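PDB 3QLI: coenzyme A transferase from Yersinia pestis, which probably transfers coenzyme A between an acyl-CoA thioester and a carboxylate such as acetate. Local coordinates for residues S34-G39 / G65-L70; T143-V148 / R175-V180; Y97-T102 / V124-H129; R290-F295 / F313-D318. One frame throughout, in Å; residues are numbered along the deposited sequence.

How the interactions relate
Interactions 1, 2 and 3 all belong to the N-terminal part of the chain, built round a six-stranded parallel sheet. Interaction 1 joins the loops that lead into strands 41-44 and 70-74, interaction 3 lies at the C-terminal end of strand 94-98, outermost within this chain, and interaction 2 pairs strands 143-148 and 175-180. Along the chain the order is 1, 3, 2, then 4. Ile36 packs on Thr143, so interactions 1 and 2, centres about 17 Å apart, touch; helix 52-63 borders both. Interactions 3 and 4, centres about 19 Å apart, also touch, Thr294 and Val317 meeting Phe128. That junction lies beside Glu264, seen in covalent linkage to coenzyme A, though none is bound here; interaction 1 is remote from it.

Interaction 1. Residues S34-G39 / G65-L70; sequences SSIASG and GDIGDL
Gly68 N donates to Ser38 OG over 3.0 Å, with an N-H...O angle of 151°. Ser38 OG is anti to its own carbonyl carbon and beside its own backbone N (chi1 -72°), which turns the hydroxyl to face the 65-70 chain. The next residue reverses the roles: Gly39 N donates to Gly68 O at 3.1 Å, arriving a little outside the carbonyl plane. Gly68 is therefore held at both its N-H and its C=O, one by a side chain and the other by the backbone that follows it. Beyond this pair the chains stay close, with Gly39 CA only 3.0 Å from Asp69 O in a CA-H...O contact. Asp69 lays its carboxylate beside the same carbon, Asp69 OD2 being 3.5 Å from Gly39 CA.

Next to these polar bonds lies an apolar patch. Ile36 CG2 meets both Ile67 CD1 and Leu70 CD1, each at 3.9 Å, and the Ile36 and Leu70 side chains cross at about a right angle. Ile67 CG1 passes 3.6 Å from Ser38 OG, so one side of the hydroxyl is bordered by hydrocarbon. Arg61, on helix 52-63, ties the two segments together from outside by bonding Ile36 O and pairing with Asp66. That helix ends in a Schellman motif at Gly65.

Both segments lead into neighbouring strands, Leu70 being the first residue of 70-74. The contact joins the two loops at the N-terminal ends of the strands of a beta-alpha-beta unit, strand 41-44, helix 52-63 and strand 70-74, within a Rossmann-like alpha/beta fold.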
loop_
_atom_site.group_PDB
_atom_site.type_symbol
_atom_site.label_atom_id
_atom_site.label_comp_id
_atom_site.label_asym_id
_atom_site.label_seq_id
_atom_site.Cartn_x
_atom_site.Cartn_y
_atom_site.Cartn_z
ATOM N N SER A 34 -26.160 -27.480 -14.687
ATOM C CA SER A 34 -27.110 -28.278 -13.913
ATOM C C SER A 34 -26.481 -28.991 -12.722
ATOM O O SER A 34 -27.182 -29.366 -11.780
ATOM C CB SER A 34 -27.813 -29.302 -14.807
ATOM O OG SER A 34 -26.918 -30.331 -15.189
ATOM N N SER A 35 -25.166 -29.192 -12.749
ATOM C CA SER A 35 -24.537 -29.968 -11.680
ATOM C C SER A 35 -23.812 -29.123 -10.648
ATOM O O SER A 35 -23.208 -29.666 -9.733
ATOM C CB SER A 35 -23.596 -31.027 -12.247
ATOM O OG SER A 35 -22.536 -30.404 -12.952
ATOM N N ILE A 36 -23.882 -27.801 -10.787
ATOM C CA ILE A 36 -23.324 -26.893 -9.798
ATOM C C ILE A 36 -24.052 -27.119 -8.474
ATOM O O ILE A 36 -25.281 -27.077 -8.428
ATOM C CB ILE A 36 -23.488 -25.413 -10.237
ATOM C CG1 ILE A 36 -22.676 -25.133 -11.515
ATOM C CG2 ILE A 36 -23.055 -24.474 -9.114
ATOM C CD1 ILE A 36 -22.973 -23.778 -12.153
ATOM N N ALA A 37 -23.301 -27.377 -7.407
ATOM C CA ALA A 37 -23.911 -27.639 -6.097
ATOM C C ALA A 37 -24.452 -26.377 -5.432
ATOM O O ALA A 37 -23.904 -25.281 -5.613
ATOM C CB ALA A 37 -22.901 -28.336 -5.166
ATOM N N SER A 38 -25.533 -26.526 -4.664
ATOM C CA SER A 38 -25.965 -25.456 -3.794
ATOM C C SER A 38 -24.898 -25.301 -2.720
ATOM O O SER A 38 -24.112 -26.217 -2.484
ATOM C CB SER A 38 -27.318 -25.805 -3.156
ATOM O OG SER A 38 -28.368 -25.721 -4.113
ATOM N N GLY A 39 -24.859 -24.155 -2.058
ATOM C CA GLY A 39 -23.869 -23.945 -1.013
ATOM C C GLY A 39 -22.427 -24.007 -1.509
ATOM O O GLY A 39 -21.517 -24.293 -0.725
ATOM N N GLY A 65 -36.111 -22.499 -8.756
ATOM C CA GLY A 65 -35.905 -22.955 -7.392
ATOM C C GLY A 65 -35.053 -24.208 -7.286
ATOM O O GLY A 65 -35.183 -24.967 -6.331
ATOM N N ASP A 66 -34.163 -24.410 -8.255
ATOM C CA ASP A 66 -33.395 -25.648 -8.377
ATOM C C ASP A 66 -31.948 -25.489 -7.880
ATOM O O ASP A 66 -31.135 -26.407 -8.000
ATOM C CB ASP A 66 -33.430 -26.119 -9.838
ATOM C CG ASP A 66 -32.697 -27.433 -10.066
ATOM O OD1 ASP A 66 -32.988 -28.416 -9.353
ATOM O OD2 ASP A 66 -31.842 -27.493 -10.990
ATOM N N ILE A 67 -31.627 -24.318 -7.338
ATOM C CA ILE A 67 -30.326 -24.101 -6.707
ATOM C C ILE A 67 -30.457 -23.023 -5.654
ATOM O O ILE A 67 -31.332 -22.161 -5.747
ATOM C CB ILE A 67 -29.215 -23.716 -7.732
ATOM C CG1 ILE A 67 -27.824 -23.758 -7.073
ATOM C CG2 ILE A 67 -29.481 -22.344 -8.335
ATOM C CD1 ILE A 67 -26.686 -23.680 -8.064
ATOM N N GLY A 68 -29.592 -23.081 -4.645
ATOM C CA GLY A 68 -29.606 -22.096 -3.588
ATOM C C GLY A 68 -28.261 -21.941 -2.918
ATOM O O GLY A 68 -27.339 -22.723 -3.164
ATOM N N ASP A 69 -28.169 -20.927 -2.064
ATOM C CA ASP A 69 -26.964 -20.613 -1.316
ATOM C C ASP A 69 -25.728 -20.644 -2.199
ATOM O O ASP A 69 -24.685 -21.155 -1.802
ATOM C CB ASP A 69 -26.771 -21.554 -0.116
ATOM C CG ASP A 69 -25.749 -21.017 0.867
ATOM O OD1 ASP A 69 -25.609 -19.773 0.929
ATOM O OD2 ASP A 69 -25.070 -21.816 1.553
ATOM N N LEU A 70 -25.850 -20.093 -3.400
ATOM C CA LEU A 70 -24.715 -20.042 -4.318
ATOM C C LEU A 70 -24.022 -18.692 -4.206
ATOM O O LEU A 70 -24.601 -17.652 -4.521
ATOM C CB LEU A 70 -25.165 -20.284 -5.766
ATOM C CG LEU A 70 -24.029 -20.293 -6.804
ATOM C CD1 LEU A 70 -23.125 -21.506 -6.608
ATOM C CD2 LEU A 70 -24.603 -20.285 -8.221
#

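Interaction 2. Residues T143-V148 / R175-V180; sequences TFMHTV and RFIVEV
A beta-alpha-beta crossover of the Rossmann-like fold, its connection including helix 166-172, sets strands Thr143-Val148 and Arg175-Val180 side by side and parallel, their local axes 4.5 Å apart and at 29°. Phe144 is bonded at both ends: Phe144 N donates to Arg175 O and Phe144 O accepts from Ile177 N, each over 2.9 Å. The alternation continues through a weak bond from His146 N to Ile177 O, then one from Glu179 N to His146 O, and closes with Val148 N to Glu179 O at 2.8 Å.

On one face Phe144 and Phe176 point the same way with planes 27° apart, but slid so far that they barely overlap; Phe176 CE1 lies at the edge of the Phe144 ring, 3.6 Å from Phe144 CD2. Val148 CG2 touches both Val178 CB and Val180 CG2. His146 ND1 donates to Thr147 O of the next residue, close to the imidazole plane. The opposite face carries Ile177, whose CD1 lies 3.7 Å from Thr143 CG2 and touches Met145 SD.

Helix 166-172 covers the Phe144 and Phe176 face, while helix 52-63 packs on Met145 and Ile177, with Glu179 accepting from the amides of Ala53 and Leu54. Strands 41-44 and 201-204 flank the pair.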
loop_
_atom_site.group_PDB
_atom_site.type_symbol
_atom_site.label_atom_id
_atom_site.label_comp_id
_atom_site.label_asym_id
_atom_site.label_seq_id
_atom_site.Cartn_x
_atom_site.Cartn_y
_atom_site.Cartn_z
ATOM N N THR A 143 -16.701 -23.798 -9.099
ATOM C CA THR A 143 -16.997 -23.695 -10.531
ATOM C C THR A 143 -16.552 -22.345 -11.053
ATOM O O THR A 143 -16.833 -21.308 -10.436
ATOM C CB THR A 143 -18.513 -23.831 -10.827
ATOM O OG1 THR A 143 -18.999 -25.074 -10.306
ATOM C CG2 THR A 143 -18.756 -23.802 -12.342
ATOM N N PHE A 144 -15.840 -22.364 -12.179
ATOM C CA PHE A 144 -15.456 -21.141 -12.867
ATOM C C PHE A 144 -16.017 -21.153 -14.294
ATOM O O PHE A 144 -15.940 -22.178 -14.977
ATOM C CB PHE A 144 -13.930 -20.991 -12.893
ATOM C CG PHE A 144 -13.474 -19.639 -13.357
ATOM C CD1 PHE A 144 -13.722 -18.511 -12.582
ATOM C CD2 PHE A 144 -12.813 -19.486 -14.571
ATOM C CE1 PHE A 144 -13.319 -17.258 -13.000
ATOM C CE2 PHE A 144 -12.413 -18.215 -15.006
ATOM C CZ PHE A 144 -12.661 -17.109 -14.226
ATOM N N MET A 145 -16.603 -20.029 -14.721
ATOM C CA MET A 145 -17.180 -19.911 -16.065
ATOM C C MET A 145 -16.602 -18.680 -16.765
ATOM O O MET A 145 -16.506 -17.609 -16.163
ATOM C CB MET A 145 -18.723 -19.820 -15.985
ATOM C CG MET A 145 -19.324 -20.847 -15.007
ATOM S SD MET A 145 -21.079 -21.232 -15.286
ATOM C CE MET A 145 -21.775 -19.618 -14.963
ATOM N N HIS A 146 -16.230 -18.826 -18.034
ATOM C CA HIS A 146 -15.552 -17.749 -18.772
ATOM C C HIS A 146 -15.838 -17.954 -20.271
ATOM O O HIS A 146 -15.829 -19.093 -20.758
ATOM C CB HIS A 146 -14.041 -17.837 -18.486
ATOM C CG HIS A 146 -13.256 -16.583 -18.766
ATOM N ND1 HIS A 146 -12.953 -16.147 -20.043
ATOM C CD2 HIS A 146 -12.626 -15.728 -17.925
ATOM C CE1 HIS A 146 -12.209 -15.053 -19.970
ATOM N NE2 HIS A 146 -11.997 -14.775 -18.695
ATOM N N THR A 147 -16.111 -16.866 -20.986
ATOM C CA THR A 147 -16.214 -16.894 -22.457
ATOM C C THR A 147 -14.815 -17.036 -23.075
ATOM O O THR A 147 -13.858 -16.400 -22.612
ATOM C CB THR A 147 -16.877 -15.595 -22.965
ATOM O OG1 THR A 147 -18.178 -15.462 -22.364
ATOM C CG2 THR A 147 -16.984 -15.555 -24.505
ATOM N N VAL A 148 -14.687 -17.884 -24.091
ATOM C CA VAL A 148 -13.381 -18.144 -24.701
ATOM C C VAL A 148 -13.495 -18.083 -26.206
ATOM O O VAL A 148 -14.585 -18.168 -26.753
ATOM C CB VAL A 148 -12.819 -19.521 -24.316
ATOM C CG1 VAL A 148 -12.630 -19.617 -22.790
ATOM C CG2 VAL A 148 -13.712 -20.640 -24.847
ATOM N N ARG A 175 -14.191 -27.255 -11.223
ATOM C CA ARG A 175 -14.740 -27.411 -12.580
ATOM C C ARG A 175 -14.597 -26.095 -13.373
ATOM O O ARG A 175 -14.792 -25.004 -12.835
ATOM C CB ARG A 175 -16.221 -27.837 -12.550
ATOM C CG ARG A 175 -16.488 -29.203 -11.927
ATOM C CD ARG A 175 -15.949 -30.341 -12.802
ATOM N NE ARG A 175 -16.459 -31.646 -12.370
ATOM C CZ ARG A 175 -16.039 -32.811 -12.850
ATOM N NH1 ARG A 175 -15.090 -32.848 -13.781
ATOM N NH2 ARG A 175 -16.573 -33.945 -12.405
ATOM N N PHE A 176 -14.265 -26.217 -14.653
ATOM C CA PHE A 176 -14.121 -25.066 -15.534
ATOM C C PHE A 176 -15.050 -25.247 -16.728
ATOM O O PHE A 176 -14.931 -26.228 -17.469
ATOM C CB PHE A 176 -12.666 -24.949 -15.993
ATOM C CG PHE A 176 -12.398 -23.799 -16.924
ATOM C CD1 PHE A 176 -13.036 -22.574 -16.753
ATOM C CD2 PHE A 176 -11.486 -23.938 -17.962
ATOM C CE1 PHE A 176 -12.769 -21.503 -17.602
ATOM C CE2 PHE A 176 -11.223 -22.871 -18.825
ATOM C CZ PHE A 176 -11.858 -21.656 -18.638
ATOM N N ILE A 177 -15.985 -24.318 -16.895
ATOM C CA ILE A 177 -16.983 -24.394 -17.961
ATOM C C ILE A 177 -16.766 -23.225 -18.906
ATOM O O ILE A 177 -16.754 -22.072 -18.463
ATOM C CB ILE A 177 -18.412 -24.263 -17.393
ATOM C CG1 ILE A 177 -18.617 -25.252 -16.242
ATOM C CG2 ILE A 177 -19.458 -24.437 -18.505
ATOM C CD1 ILE A 177 -19.997 -25.150 -15.588
ATOM N N VAL A 178 -16.593 -23.498 -20.201
ATOM C CA VAL A 178 -16.358 -22.404 -21.146
ATOM C C VAL A 178 -17.546 -22.149 -22.066
ATOM O O VAL A 178 -18.317 -23.053 -22.391
ATOM C CB VAL A 178 -15.106 -22.638 -22.011
ATOM C CG1 VAL A 178 -13.892 -22.901 -21.129
ATOM C CG2 VAL A 178 -15.339 -23.786 -22.972
ATOM N N GLU A 179 -17.677 -20.896 -22.476
ATOM C CA GLU A 179 -18.646 -20.504 -23.478
ATOM C C GLU A 179 -17.866 -19.992 -24.683
ATOM O O GLU A 179 -17.281 -18.903 -24.650
ATOM C CB GLU A 179 -19.566 -19.423 -22.915
ATOM C CG GLU A 179 -20.589 -18.875 -23.912
ATOM C CD GLU A 179 -21.757 -18.204 -23.207
ATOM O OE1 GLU A 179 -22.100 -18.651 -22.086
ATOM O OE2 GLU A 179 -22.335 -17.238 -23.762
ATOM N N VAL A 180 -17.832 -20.811 -25.728
ATOM C CA VAL A 180 -17.130 -20.495 -26.958
ATOM C C VAL A 180 -17.890 -19.406 -27.712
ATOM O O VAL A 180 -19.116 -19.471 -27.872
ATOM C CB VAL A 180 -16.981 -21.762 -27.848
ATOM C CG1 VAL A 180 -16.573 -21.390 -29.291
ATOM C CG2 VAL A 180 -15.991 -22.741 -27.224
#

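Interaction 3. Residues Y97-T102 / V124-H129; sequences YSMFVT and VPSNFH
Met99 and Val124 bring the two backbones within 5.2 Å, CA to CA, where chain directions differ by 41° and a single direct bond joins them: Val124 N to Ser98 O, at 3.1 Å. The place is the C-terminal end of strand 94-98, the outermost strand of the parallel sheet within this chain, where loops of a Rossmann-like fold commonly form the binding site.

Just beyond that bond a water bridges the two backbones. It donates to Met99 O at 2.6 Å and to Val124 O at 2.7 Å, and accepts from Ser126 OG, so three polar groups of both segments converge on it. Val124 is the apolar centre: its CG2 rests at the edge of the Tyr97 ring, 3.7 Å from Tyr97 CD1, while its CB faces Met99 CG. The bend of Met99 at chi3 (78°) carries CE to 3.7 Å from Ser126 OG.

The second subunit closes over Val124 and Pro125 with Gly423 and Leu424, and its Asp408 accepts from Asn127 ND2. Phe100 lies beside Glu76, a coenzyme A-binding residue, and Phe128 beside Glu264, which has been seen covalently linked to coenzyme A; neither carries the ligand here. Phe75 meets both rings. Between the two phenylalanines the planes are 52° apart, and Phe100 CZ sits over one face of the Phe128 ring, 4.1 Å from Phe128 CG.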
loop_
_atom_site.group_PDB
_atom_site.type_symbol
_atom_site.label_atom_id
_atom_site.label_comp_id
_atom_site.label_asym_id
_atom_site.label_seq_id
_atom_site.Cartn_x
_atom_site.Cartn_y
_atom_site.Cartn_z
ATOM N N TYR A 97 -21.163 -11.911 -3.937
ATOM C CA TYR A 97 -20.002 -11.648 -3.097
ATOM C C TYR A 97 -19.083 -10.817 -3.967
ATOM O O TYR A 97 -18.065 -11.284 -4.462
ATOM C CB TYR A 97 -19.364 -12.963 -2.611
ATOM C CG TYR A 97 -20.052 -13.458 -1.350
ATOM C CD1 TYR A 97 -19.381 -13.490 -0.129
ATOM C CD2 TYR A 97 -21.398 -13.821 -1.370
ATOM C CE1 TYR A 97 -20.022 -13.904 1.032
ATOM C CE2 TYR A 97 -22.056 -14.229 -0.200
ATOM C CZ TYR A 97 -21.358 -14.268 0.989
ATOM O OH TYR A 97 -21.983 -14.673 2.150
ATOM N N SER A 98 -19.506 -9.578 -4.178
ATOM C CA SER A 98 -18.880 -8.688 -5.139
ATOM C C SER A 98 -17.556 -8.218 -4.583
ATOM O O SER A 98 -17.458 -7.843 -3.414
ATOM C CB SER A 98 -19.788 -7.483 -5.376
ATOM O OG SER A 98 -21.149 -7.879 -5.405
ATOM N N MET A 99 -16.539 -8.218 -5.428
ATOM C CA MET A 99 -15.218 -7.780 -5.004
ATOM C C MET A 99 -14.866 -6.386 -5.530
ATOM O O MET A 99 -13.873 -5.795 -5.111
ATOM C CB MET A 99 -14.192 -8.850 -5.359
ATOM C CG MET A 99 -14.544 -10.161 -4.635
ATOM S SD MET A 99 -13.533 -11.595 -5.002
ATOM C CE MET A 99 -12.062 -11.250 -4.032
ATOM N N PHE A 100 -15.693 -5.881 -6.449
ATOM C CA PHE A 100 -15.733 -4.467 -6.837
ATOM C C PHE A 100 -17.190 -4.065 -6.696
ATOM O O PHE A 100 -18.077 -4.853 -7.031
ATOM C CB PHE A 100 -15.420 -4.266 -8.325
ATOM C CG PHE A 100 -13.961 -4.250 -8.680
ATOM C CD1 PHE A 100 -12.979 -4.134 -7.714
ATOM C CD2 PHE A 100 -13.579 -4.329 -10.022
ATOM C CE1 PHE A 100 -11.631 -4.116 -8.081
ATOM C CE2 PHE A 100 -12.244 -4.307 -10.394
ATOM C CZ PHE A 100 -11.268 -4.204 -9.415
ATOM N N VAL A 101 -17.458 -2.853 -6.225
ATOM C CA VAL A 101 -18.834 -2.356 -6.209
ATOM C C VAL A 101 -19.020 -1.365 -7.365
ATOM O O VAL A 101 -18.478 -0.261 -7.333
ATOM C CB VAL A 101 -19.198 -1.722 -4.837
ATOM C CG1 VAL A 101 -20.599 -1.088 -4.863
ATOM C CG2 VAL A 101 -19.099 -2.768 -3.728
ATOM N N THR A 102 -19.740 -1.786 -8.404
ATOM C CA THR A 102 -19.965 -0.950 -9.579
ATOM C C THR A 102 -21.409 -0.448 -9.637
ATOM O O THR A 102 -22.185 -0.658 -8.710
ATOM C CB THR A 102 -19.657 -1.691 -10.919
ATOM O OG1 THR A 102 -20.740 -2.563 -11.253
ATOM C CG2 THR A 102 -18.361 -2.496 -10.832
ATOM N N VAL A 124 -16.641 -8.270 -0.506
ATOM C CA VAL A 124 -15.495 -9.013 0.014
ATOM C C VAL A 124 -14.265 -8.130 -0.155
ATOM O O VAL A 124 -13.793 -7.929 -1.274
ATOM C CB VAL A 124 -15.281 -10.323 -0.773
ATOM C CG1 VAL A 124 -14.080 -11.106 -0.218
ATOM C CG2 VAL A 124 -16.557 -11.173 -0.753
ATOM N N PRO A 125 -13.754 -7.567 0.950
ATOM C CA PRO A 125 -12.618 -6.652 0.776
ATOM C C PRO A 125 -11.380 -7.401 0.288
ATOM O O PRO A 125 -11.095 -8.504 0.766
ATOM C CB PRO A 125 -12.389 -6.098 2.192
ATOM C CG PRO A 125 -13.716 -6.341 2.928
ATOM C CD PRO A 125 -14.213 -7.640 2.351
ATOM N N SER A 126 -10.648 -6.811 -0.653
ATOM C CA SER A 126 -9.439 -7.447 -1.150
ATOM C C SER A 126 -8.615 -6.454 -1.937
ATOM O O SER A 126 -9.086 -5.356 -2.238
ATOM C CB SER A 126 -9.785 -8.625 -2.066
ATOM O OG SER A 126 -10.197 -8.162 -3.350
ATOM N N ASN A 127 -7.388 -6.851 -2.267
ATOM C CA ASN A 127 -6.634 -6.214 -3.341
ATOM C C ASN A 127 -6.802 -6.987 -4.653
ATOM O O ASN A 127 -6.602 -8.208 -4.703
ATOM C CB ASN A 127 -5.156 -6.144 -2.994
ATOM C CG ASN A 127 -4.889 -5.264 -1.815
ATOM O OD1 ASN A 127 -4.984 -4.048 -1.914
ATOM N ND2 ASN A 127 -4.546 -5.866 -0.691
ATOM N N PHE A 128 -7.155 -6.278 -5.717
ATOM C CA PHE A 128 -7.309 -6.925 -7.016
ATOM C C PHE A 128 -6.024 -7.692 -7.362
ATOM O O PHE A 128 -6.085 -8.783 -7.918
ATOM C CB PHE A 128 -7.667 -5.872 -8.077
ATOM C CG PHE A 128 -7.857 -6.422 -9.479
ATOM C CD1 PHE A 128 -8.643 -7.539 -9.709
ATOM C CD2 PHE A 128 -7.270 -5.774 -10.569
ATOM C CE1 PHE A 128 -8.823 -8.037 -11.002
ATOM C CE2 PHE A 128 -7.449 -6.243 -11.872
ATOM C CZ PHE A 128 -8.227 -7.383 -12.096
ATOM N N HIS A 129 -4.861 -7.142 -7.006
ATOM C CA HIS A 129 -3.589 -7.792 -7.348
ATOM C C HIS A 129 -3.395 -9.143 -6.671
ATOM O O HIS A 129 -2.560 -9.945 -7.110
ATOM C CB HIS A 129 -2.364 -6.877 -7.113
ATOM C CG HIS A 129 -2.014 -6.669 -5.671
ATOM N ND1 HIS A 129 -2.274 -5.490 -5.004
ATOM C CD2 HIS A 129 -1.395 -7.476 -4.775
ATOM C CE1 HIS A 129 -1.852 -5.586 -3.754
ATOM N NE2 HIS A 129 -1.316 -6.782 -3.588
HETATM O O HOH W 1 -12.351 -6.591 -3.121
#

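Interaction 4. Residues R290-F295 / F313-D318; sequences RSVFTF and FSRPVD
Arg290 lays its guanidinium flat on the Phe313 ring, planes 7° apart and Arg290 CZ 4.1 Å from the ring centroid, a stacked cation-pi pair. Arg290 NH1 is over the ring centre; from CG to NE the arginine chain is extended and runs alongside Phe313, with Arg290 CD 3.5 Å from Phe313 CB. Arg315 passes the edge of the Phe313 ring, its CD in the ring plane, and its side chain crosses that of Arg290 at about a right angle, the guanidiniums almost perpendicular and Arg315 NH1 only 3.6 Å from Arg290 NH2. Asp287 forms salt bridges with both, which would offset the repulsion of like charges.

These side chains flank a short, weakly bonded parallel pair, 291-293 with 312-314, in which Phe313 N donates to Ser291 O (2.8 Å) and Arg315 N to Phe293 O (2.9 Å). Further along, Ser314 CB sits over one face of the Phe293 ring, 3.9 Å from its centroid, in a CH-pi contact. Thr294 OG1 is anti to its backbone N (chi1 -152°) and donates to Arg315 O at 2.7 Å, in the carbonyl plane. The Thr294 side chain is also about 4 Å from that of Glu264, the covalent coenzyme A site.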
loop_
_atom_site.group_PDB
_atom_site.type_symbol
_atom_site.label_atom_id
_atom_site.label_comp_id
_atom_site.label_asym_id
_atom_site.label_seq_id
_atom_site.Cartn_x
_atom_site.Cartn_y
_atom_site.Cartn_z
ATOM N N ARG A 290 6.406 -6.031 -26.435
ATOM C CA ARG A 290 4.993 -6.416 -26.346
ATOM C C ARG A 290 4.217 -5.557 -25.351
ATOM O O ARG A 290 4.744 -5.174 -24.310
ATOM C CB ARG A 290 4.831 -7.917 -26.059
ATOM C CG ARG A 290 5.309 -8.351 -24.700
ATOM C CD ARG A 290 5.500 -9.864 -24.604
ATOM N NE ARG A 290 6.080 -10.229 -23.307
ATOM C CZ ARG A 290 6.567 -11.429 -23.010
ATOM N NH1 ARG A 290 6.547 -12.408 -23.913
ATOM N NH2 ARG A 290 7.079 -11.645 -21.809
ATOM N N SER A 291 2.975 -5.229 -25.704
ATOM C CA SER A 291 2.111 -4.447 -24.831
ATOM C C SER A 291 1.449 -5.398 -23.838
ATOM O O SER A 291 0.780 -6.355 -24.236
ATOM C CB SER A 291 1.036 -3.712 -25.641
ATOM O OG SER A 291 1.601 -2.726 -26.489
ATOM N N VAL A 292 1.656 -5.141 -22.551
ATOM C CA VAL A 292 1.149 -6.024 -21.489
ATOM C C VAL A 292 -0.084 -5.423 -20.826
ATOM O O VAL A 292 -0.119 -4.208 -20.556
ATOM C CB VAL A 292 2.250 -6.287 -20.428
ATOM C CG1 VAL A 292 1.674 -6.933 -19.181
ATOM C CG2 VAL A 292 3.358 -7.161 -21.027
ATOM N N PHE A 293 -1.096 -6.269 -20.584
ATOM C CA PHE A 293 -2.331 -5.860 -19.913
ATOM C C PHE A 293 -2.909 -7.071 -19.175
ATOM O O PHE A 293 -2.514 -8.205 -19.446
ATOM C CB PHE A 293 -3.364 -5.326 -20.919
ATOM C CG PHE A 293 -3.968 -6.401 -21.805
ATOM C CD1 PHE A 293 -5.248 -6.883 -21.564
ATOM C CD2 PHE A 293 -3.236 -6.941 -22.867
ATOM C CE1 PHE A 293 -5.808 -7.875 -22.365
ATOM C CE2 PHE A 293 -3.783 -7.937 -23.681
ATOM C CZ PHE A 293 -5.071 -8.405 -23.431
ATOM N N THR A 294 -3.828 -6.842 -18.240
ATOM C CA THR A 294 -4.427 -7.970 -17.522
ATOM C C THR A 294 -5.901 -8.229 -17.874
ATOM O O THR A 294 -6.357 -9.365 -17.801
ATOM C CB THR A 294 -4.207 -7.893 -15.989
ATOM O OG1 THR A 294 -4.204 -9.219 -15.449
ATOM C CG2 THR A 294 -5.277 -7.048 -15.291
ATOM N N PHE A 295 -6.635 -7.191 -18.262
ATOM C CA PHE A 295 -7.925 -7.392 -18.930
ATOM C C PHE A 295 -8.232 -6.197 -19.848
ATOM O O PHE A 295 -7.633 -5.118 -19.708
ATOM C CB PHE A 295 -9.055 -7.722 -17.925
ATOM C CG PHE A 295 -9.625 -6.521 -17.203
ATOM C CD1 PHE A 295 -10.849 -5.985 -17.588
ATOM C CD2 PHE A 295 -8.950 -5.940 -16.136
ATOM C CE1 PHE A 295 -11.390 -4.885 -16.934
ATOM C CE2 PHE A 295 -9.485 -4.843 -15.466
ATOM C CZ PHE A 295 -10.707 -4.317 -15.862
ATOM N N PHE A 313 0.250 -8.877 -25.330
ATOM C CA PHE A 313 0.483 -10.072 -24.520
ATOM C C PHE A 313 -0.159 -9.921 -23.153
ATOM O O PHE A 313 0.345 -9.177 -22.323
ATOM C CB PHE A 313 1.997 -10.299 -24.380
ATOM C CG PHE A 313 2.375 -11.665 -23.870
ATOM C CD1 PHE A 313 2.324 -12.769 -24.707
ATOM C CD2 PHE A 313 2.831 -11.836 -22.577
ATOM C CE1 PHE A 313 2.686 -14.025 -24.248
ATOM C CE2 PHE A 313 3.203 -13.081 -22.113
ATOM C CZ PHE A 313 3.125 -14.183 -22.946
ATOM N N SER A 314 -1.269 -10.618 -22.908
ATOM C CA SER A 314 -1.906 -10.512 -21.602
ATOM C C SER A 314 -1.112 -11.281 -20.547
ATOM O O SER A 314 -0.491 -12.316 -20.829
ATOM C CB SER A 314 -3.353 -11.005 -21.643
ATOM O OG SER A 314 -3.388 -12.400 -21.834
ATOM N N ARG A 315 -1.125 -10.760 -19.327
ATOM C CA ARG A 315 -0.509 -11.461 -18.206
ATOM C C ARG A 315 -1.400 -11.374 -16.968
ATOM O O ARG A 315 -2.253 -10.488 -16.870
ATOM C CB ARG A 315 0.906 -10.918 -17.955
ATOM C CG ARG A 315 1.804 -11.080 -19.192
ATOM C CD ARG A 315 3.295 -10.941 -18.882
ATOM N NE ARG A 315 3.763 -11.977 -17.972
ATOM C CZ ARG A 315 5.045 -12.245 -17.727
ATOM N NH1 ARG A 315 5.997 -11.553 -18.340
ATOM N NH2 ARG A 315 5.373 -13.218 -16.872
ATOM N N PRO A 316 -1.234 -12.312 -16.028
ATOM C CA PRO A 316 -2.116 -12.349 -14.852
ATOM C C PRO A 316 -1.941 -11.145 -13.944
ATOM O O PRO A 316 -0.879 -10.523 -13.944
ATOM C CB PRO A 316 -1.680 -13.626 -14.112
ATOM C CG PRO A 316 -0.351 -14.005 -14.704
ATOM C CD PRO A 316 -0.374 -13.503 -16.116
ATOM N N VAL A 317 -2.969 -10.843 -13.155
ATOM C CA VAL A 317 -2.985 -9.589 -12.404
ATOM C C VAL A 317 -1.926 -9.550 -11.303
ATOM O O VAL A 317 -1.429 -8.482 -10.957
ATOM C CB VAL A 317 -4.393 -9.277 -11.842
ATOM C CG1 VAL A 317 -4.831 -10.373 -10.842
ATOM C CG2 VAL A 317 -4.431 -7.877 -11.227
ATOM N N ASP A 318 -1.539 -10.713 -10.780
ATOM C CA ASP A 318 -0.524 -10.722 -9.728
ATOM C C ASP A 318 0.870 -10.415 -10.285
ATOM O O ASP A 318 1.800 -10.153 -9.526
ATOM C CB ASP A 318 -0.538 -12.035 -8.927
ATOM C CG ASP A 318 -0.405 -13.278 -9.809
ATOM O OD1 ASP A 318 -1.048 -13.371 -10.879
ATOM O OD2 ASP A 318 0.349 -14.184 -9.411
#